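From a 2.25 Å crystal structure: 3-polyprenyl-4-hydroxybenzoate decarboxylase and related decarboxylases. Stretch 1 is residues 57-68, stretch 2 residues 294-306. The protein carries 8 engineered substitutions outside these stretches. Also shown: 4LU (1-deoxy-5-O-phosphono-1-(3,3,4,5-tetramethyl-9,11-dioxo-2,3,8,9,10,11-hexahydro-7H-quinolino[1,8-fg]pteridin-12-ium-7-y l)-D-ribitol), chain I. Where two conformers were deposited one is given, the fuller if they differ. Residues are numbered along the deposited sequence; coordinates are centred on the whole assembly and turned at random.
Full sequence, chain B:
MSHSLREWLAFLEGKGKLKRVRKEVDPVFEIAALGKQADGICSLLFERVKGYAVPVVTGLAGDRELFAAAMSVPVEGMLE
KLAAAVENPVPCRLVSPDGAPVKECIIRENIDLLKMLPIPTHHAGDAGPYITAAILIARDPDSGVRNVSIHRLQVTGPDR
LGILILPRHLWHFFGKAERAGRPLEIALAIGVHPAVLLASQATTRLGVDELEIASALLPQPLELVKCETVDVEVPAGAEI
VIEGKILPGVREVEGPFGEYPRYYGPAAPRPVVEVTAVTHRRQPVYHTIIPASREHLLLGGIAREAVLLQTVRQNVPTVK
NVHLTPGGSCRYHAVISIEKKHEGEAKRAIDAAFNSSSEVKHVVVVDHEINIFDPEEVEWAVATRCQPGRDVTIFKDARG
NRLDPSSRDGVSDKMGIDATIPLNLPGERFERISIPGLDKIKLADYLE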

# COMPACT_ATOMS: atom_id res chain seq x y z
N VAL B 57 10.98 9.73 25.06
CA VAL B 57 10.79 8.50 24.30
C VAL B 57 9.53 8.68 23.42
O VAL B 57 8.56 9.35 23.79
CB VAL B 57 10.79 7.27 25.21
CG1 VAL B 57 9.53 7.18 26.06
CG2 VAL B 57 10.94 6.00 24.44
N THR B 58 9.57 8.13 22.22
CA THR B 58 8.41 8.14 21.33
C THR B 58 8.31 6.81 20.59
O THR B 58 9.30 6.12 20.44
CB THR B 58 8.40 9.35 20.38
OG1 THR B 58 7.11 9.44 19.73
CG2 THR B 58 9.51 9.27 19.38
N GLY B 59 7.08 6.42 20.22
CA GLY B 59 6.84 5.25 19.39
C GLY B 59 7.01 3.95 20.17
O GLY B 59 7.69 3.04 19.70
N LEU B 60 6.37 3.85 21.33
CA LEU B 60 6.45 2.64 22.21
C LEU B 60 5.92 1.39 21.59
O LEU B 60 6.42 0.29 21.86
CB LEU B 60 5.70 2.84 23.54
CG LEU B 60 6.21 4.01 24.39
CD1 LEU B 60 5.42 4.06 25.67
CD2 LEU B 60 7.69 3.85 24.67
N ALA B 61 4.92 1.56 20.74
CA ALA B 61 4.39 0.45 19.97
C ALA B 61 3.77 1.03 18.70
O ALA B 61 2.95 1.94 18.78
CB ALA B 61 3.32 -0.28 20.78
N GLY B 62 4.17 0.51 17.55
CA GLY B 62 3.78 1.04 16.27
C GLY B 62 3.31 0.01 15.26
O GLY B 62 3.29 0.29 14.08
N ASP B 63 2.93 -1.17 15.75
CA ASP B 63 2.41 -2.23 14.94
C ASP B 63 1.63 -3.16 15.84
O ASP B 63 1.76 -3.11 17.07
CB ASP B 63 3.52 -2.95 14.17
CG ASP B 63 4.48 -3.75 15.07
OD1 ASP B 63 4.02 -4.54 15.94
OD2 ASP B 63 5.72 -3.63 14.85
N ARG B 64 0.81 -3.98 15.24
CA ARG B 64 -0.07 -4.86 16.00
C ARG B 64 0.64 -5.98 16.78
O ARG B 64 0.10 -6.43 17.79
CB ARG B 64 -1.14 -5.39 15.05
CG ARG B 64 -2.20 -4.35 14.86
CD ARG B 64 -2.63 -4.45 13.42
NE ARG B 64 -2.08 -3.41 12.53
CZ ARG B 64 -2.81 -2.39 12.15
NH1 ARG B 64 -4.02 -2.31 12.66
NH2 ARG B 64 -2.35 -1.46 11.31
N GLU B 65 1.83 -6.39 16.34
CA GLU B 65 2.63 -7.39 17.06
C GLU B 65 3.05 -6.86 18.44
O GLU B 65 2.80 -7.53 19.44
CB GLU B 65 3.85 -7.83 16.21
N LEU B 66 3.55 -5.62 18.51
CA LEU B 66 3.89 -5.00 19.79
C LEU B 66 2.72 -4.75 20.67
O LEU B 66 2.81 -5.02 21.85
CB LEU B 66 4.70 -3.73 19.59
CG LEU B 66 6.06 -4.07 18.99
CD1 LEU B 66 6.80 -2.80 18.67
CD2 LEU B 66 6.87 -4.94 19.94
N PHE B 67 1.58 -4.30 20.16
CA PHE B 67 0.44 -4.15 21.06
C PHE B 67 -0.04 -5.49 21.57
O PHE B 67 -0.54 -5.58 22.69
CB PHE B 67 -0.72 -3.37 20.41
CG PHE B 67 -0.51 -1.88 20.42
CD1 PHE B 67 -0.78 -1.14 21.55
CD2 PHE B 67 -0.07 -1.23 19.30
CE1 PHE B 67 -0.58 0.23 21.57
CE2 PHE B 67 0.10 0.16 19.30
CZ PHE B 67 -0.15 0.89 20.44
N ALA B 68 0.05 -6.53 20.75
CA ALA B 68 -0.29 -7.90 21.23
C ALA B 68 0.66 -8.33 22.34
O ALA B 68 0.22 -8.73 23.41
CB ALA B 68 -0.26 -8.91 20.13
N ARG B 294 1.82 5.90 13.84
CA ARG B 294 1.27 4.55 14.04
C ARG B 294 0.90 4.30 15.47
O ARG B 294 -0.14 3.71 15.73
CB ARG B 294 2.25 3.48 13.54
CG ARG B 294 2.38 3.41 12.01
CD ARG B 294 1.03 3.08 11.42
NE ARG B 294 1.15 2.57 10.05
CZ ARG B 294 0.98 3.30 8.94
NH1 ARG B 294 0.69 4.64 8.96
NH2 ARG B 294 1.07 2.65 7.79
N GLU B 295 1.69 4.82 16.40
CA GLU B 295 1.40 4.71 17.81
C GLU B 295 0.09 5.43 18.14
O GLU B 295 -0.75 4.90 18.87
CB GLU B 295 2.58 5.28 18.61
CG GLU B 295 2.46 5.29 20.12
CD GLU B 295 3.67 6.00 20.85
OE1 GLU B 295 4.29 6.97 20.31
OE2 GLU B 295 3.99 5.57 22.00
N HIS B 296 -0.08 6.65 17.64
CA HIS B 296 -1.30 7.38 17.86
C HIS B 296 -2.49 6.65 17.23
O HIS B 296 -3.48 6.40 17.90
CB HIS B 296 -1.20 8.78 17.27
CG HIS B 296 -2.40 9.63 17.49
ND1 HIS B 296 -2.65 10.75 16.73
CD2 HIS B 296 -3.43 9.52 18.35
CE1 HIS B 296 -3.75 11.34 17.16
NE2 HIS B 296 -4.26 10.60 18.13
N LEU B 297 -2.36 6.29 15.96
CA LEU B 297 -3.46 5.64 15.23
C LEU B 297 -3.85 4.28 15.83
O LEU B 297 -5.04 4.02 16.04
CB LEU B 297 -3.08 5.51 13.74
CG LEU B 297 -2.92 6.84 12.98
CD1 LEU B 297 -2.70 6.59 11.52
CD2 LEU B 297 -4.06 7.83 13.25
N LEU B 298 -2.86 3.45 16.21
CA LEU B 298 -3.14 2.11 16.77
C LEU B 298 -3.71 2.11 18.17
O LEU B 298 -4.53 1.21 18.52
CB LEU B 298 -1.93 1.19 16.64
CG LEU B 298 -1.64 0.81 15.21
CD1 LEU B 298 -0.32 0.05 15.04
CD2 LEU B 298 -2.75 -0.05 14.71
N LEU B 299 -3.36 3.10 18.98
CA LEU B 299 -3.94 3.17 20.31
C LEU B 299 -5.44 3.17 20.25
O LEU B 299 -6.10 2.31 20.83
CB LEU B 299 -3.45 4.38 21.14
CG LEU B 299 -2.22 4.15 21.99
CD1 LEU B 299 -1.84 5.51 22.63
CD2 LEU B 299 -2.50 3.05 23.02
N GLY B 300 -5.98 4.18 19.57
CA GLY B 300 -7.44 4.27 19.38
C GLY B 300 -7.98 3.19 18.43
O GLY B 300 -9.05 2.66 18.66
N GLY B 301 -7.23 2.88 17.37
CA GLY B 301 -7.62 1.92 16.36
C GLY B 301 -7.93 0.51 16.86
O GLY B 301 -8.97 -0.04 16.55
N ILE B 302 -7.02 -0.04 17.65
CA ILE B 302 -7.18 -1.38 18.23
C ILE B 302 -8.37 -1.43 19.13
O ILE B 302 -9.16 -2.37 19.05
CB ILE B 302 -5.89 -1.83 18.94
CG1 ILE B 302 -4.85 -2.06 17.86
CG2 ILE B 302 -6.11 -3.12 19.71
CD1 ILE B 302 -3.46 -2.23 18.40
N ALA B 303 -8.56 -0.38 19.93
CA ALA B 303 -9.78 -0.28 20.74
C ALA B 303 -11.05 -0.24 19.92
O ALA B 303 -12.04 -0.92 20.25
CB ALA B 303 -9.71 0.94 21.66
N ARG B 304 -11.03 0.54 18.85
CA ARG B 304 -12.23 0.61 17.96
C ARG B 304 -12.41 -0.73 17.22
O ARG B 304 -13.49 -1.16 17.02
CB ARG B 304 -12.21 1.80 17.04
CG ARG B 304 -12.27 3.17 17.77
CD ARG B 304 -12.26 4.42 16.87
NE ARG B 304 -10.99 4.69 16.26
CZ ARG B 304 -9.99 5.42 16.80
NH1 ARG B 304 -10.11 5.93 17.99
NH2 ARG B 304 -8.83 5.62 16.13
N GLU B 305 -11.33 -1.38 16.81
CA GLU B 305 -11.42 -2.67 16.17
C GLU B 305 -12.05 -3.74 17.07
O GLU B 305 -12.83 -4.55 16.62
CB GLU B 305 -10.08 -3.16 15.68
CG GLU B 305 -9.59 -2.51 14.41
CD GLU B 305 -8.16 -2.94 14.01
OE1 GLU B 305 -7.57 -3.84 14.66
OE2 GLU B 305 -7.62 -2.40 13.01
N ALA B 306 -11.72 -3.75 18.36
CA ALA B 306 -12.31 -4.73 19.28
C ALA B 306 -13.81 -4.59 19.34
O ALA B 306 -14.51 -5.58 19.31
CB ALA B 306 -11.75 -4.57 20.67
C9 4LU I . -6.55 9.96 22.21
C8 4LU I . -5.17 9.67 21.98
C7 4LU I . -4.23 10.66 21.66
C10 4LU I . -8.86 12.91 22.53
C6 4LU I . -4.76 12.04 21.33
N3 4LU I . -9.53 15.46 23.44
C2 4LU I . -10.42 14.42 23.57
C13 4LU I . -2.49 13.24 20.43
C5 4LU I . -3.89 13.29 20.99
C1 4LU I . -5.98 14.59 20.79
O2 4LU I . -11.55 14.63 24.11
N1 4LU I . -10.09 13.17 23.13
C4 4LU I . -8.30 15.30 22.87
O4 4LU I . -7.51 16.27 22.79
C4A 4LU I . -7.91 13.94 22.36
N5 4LU I . -6.63 13.67 21.78
C3 4LU I . -4.63 14.57 20.81
C12 4LU I . -3.45 13.68 22.43
C5A 4LU I . -6.14 12.33 21.74
C7M 4LU I . -2.77 10.30 21.41
C8M 4LU I . -4.79 8.22 22.16
C9A 4LU I . -7.11 11.25 22.07
N10 4LU I . -8.51 11.60 22.11
C1' 4LU I . -9.54 10.57 22.25
C2' 4LU I . -9.93 10.13 23.68
O2' 4LU I . -8.80 9.92 24.54
C3' 4LU I . -10.67 8.80 23.57
O3' 4LU I . -11.70 8.91 22.58
C4' 4LU I . -11.21 8.33 24.92
O4' 4LU I . -11.52 6.90 24.97
C5' 4LU I . -12.46 9.05 25.40
O5' 4LU I . -12.68 8.37 26.66
P 4LU I . -14.11 8.39 27.44
O2P 4LU I . -13.87 7.75 28.82
O3P 4LU I . -14.46 9.90 27.62
O1P 4LU I . -15.04 7.56 26.56
O HOH W 1 4.73 8.82 18.37

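Two regions more than 200 residues apart in sequence meet here: a strand end, a loop and the first turn of a helix in stretch 1, and one continuous helix in stretch 2. Together they bury 574 Å², and the contact comprises a polar anchor at Glu295, an apolar patch around Phe67, and a charged pair, Arg64 and Glu305, further along the helix.

Glu295 is the polar anchor. Its CA-to-CB bond points sideways to the other stretch, but chi1 and chi2 are both t (179° and -175°), so the chain is fully extended and carries the carboxylate into the loop. There the two oxygens receive successive backbone amides: Gly59 N donates to OE1 of Glu295 at 2.8 Å, and Leu60 N donates to OE2 of Glu295 at 3.0 Å. A carboxylate suits this place because its paired acceptors match two adjacent N-H groups, and at the buried Leu60 an unpaired amide would be costly. Water 1 extends the network, donating to Glu295 OE1 at 2.7 Å and lying 2.8 Å from Thr58 OG1; it thereby links two side chains whose own oxygens, Thr58 OG1 and Glu295 OE1, are 3.8 Å apart. Gly59 has phi/psi of 75/50, and the positive phi by itself favours glycine.

The loop then runs close to the helix backbone. Ala61 O approaches Glu295 CA at 3.3 Å in a CA-H...O contact, and the CA atoms of Gly62 and Glu295 are only 4.6 Å apart. Gly62 brings its backbone against the helix: Gly62 O lies 3.4 Å from Arg294 CB, and Gly62 C lies 3.6 Å from Leu298 CD1. Arg294 starts toward the loop, but its m, m, t chain leads the guanidinium away, leaving the aliphatic base at the contact.

Asp63 ends the loop as the N-cap of the next helix. Its CB points away from stretch 2, and chi1 in p (68°) folds the carboxylate back so that OD1 of Asp63 accepts from Leu66 N at 2.8 Å, satisfying an amide that has no helical carbonyl to bond.

Phe67, one turn on, points toward stretch 2 with chi1 m (-79°), and its large flat side chain fills the space beside the long helix. Phe67 CE2 is 3.5 Å from Leu298 CB, Phe67 CE1 is 3.7 Å from Leu299 CD2, and Phe67 CB is 3.6 Å from Ile302 CD1. Leu298 and Ile302 are one helical turn apart, so both point toward stretch 1; their m, t rotamers extend methyl groups into the contact. Leu299 starts sideways, and its end comes nearer to reach the ring.

Arg64 closes the contact. Its chi2 and chi3 lie between wells (143° and -102°) in the conformer given, one of two deposited. Leu298 CD2 sits over one face of the guanidinium, 3.3 Å from Arg64 NH1, while Glu305 lies at its edge, with OE2 forming a long salt bridge of 3.6 Å to Arg64 NH1.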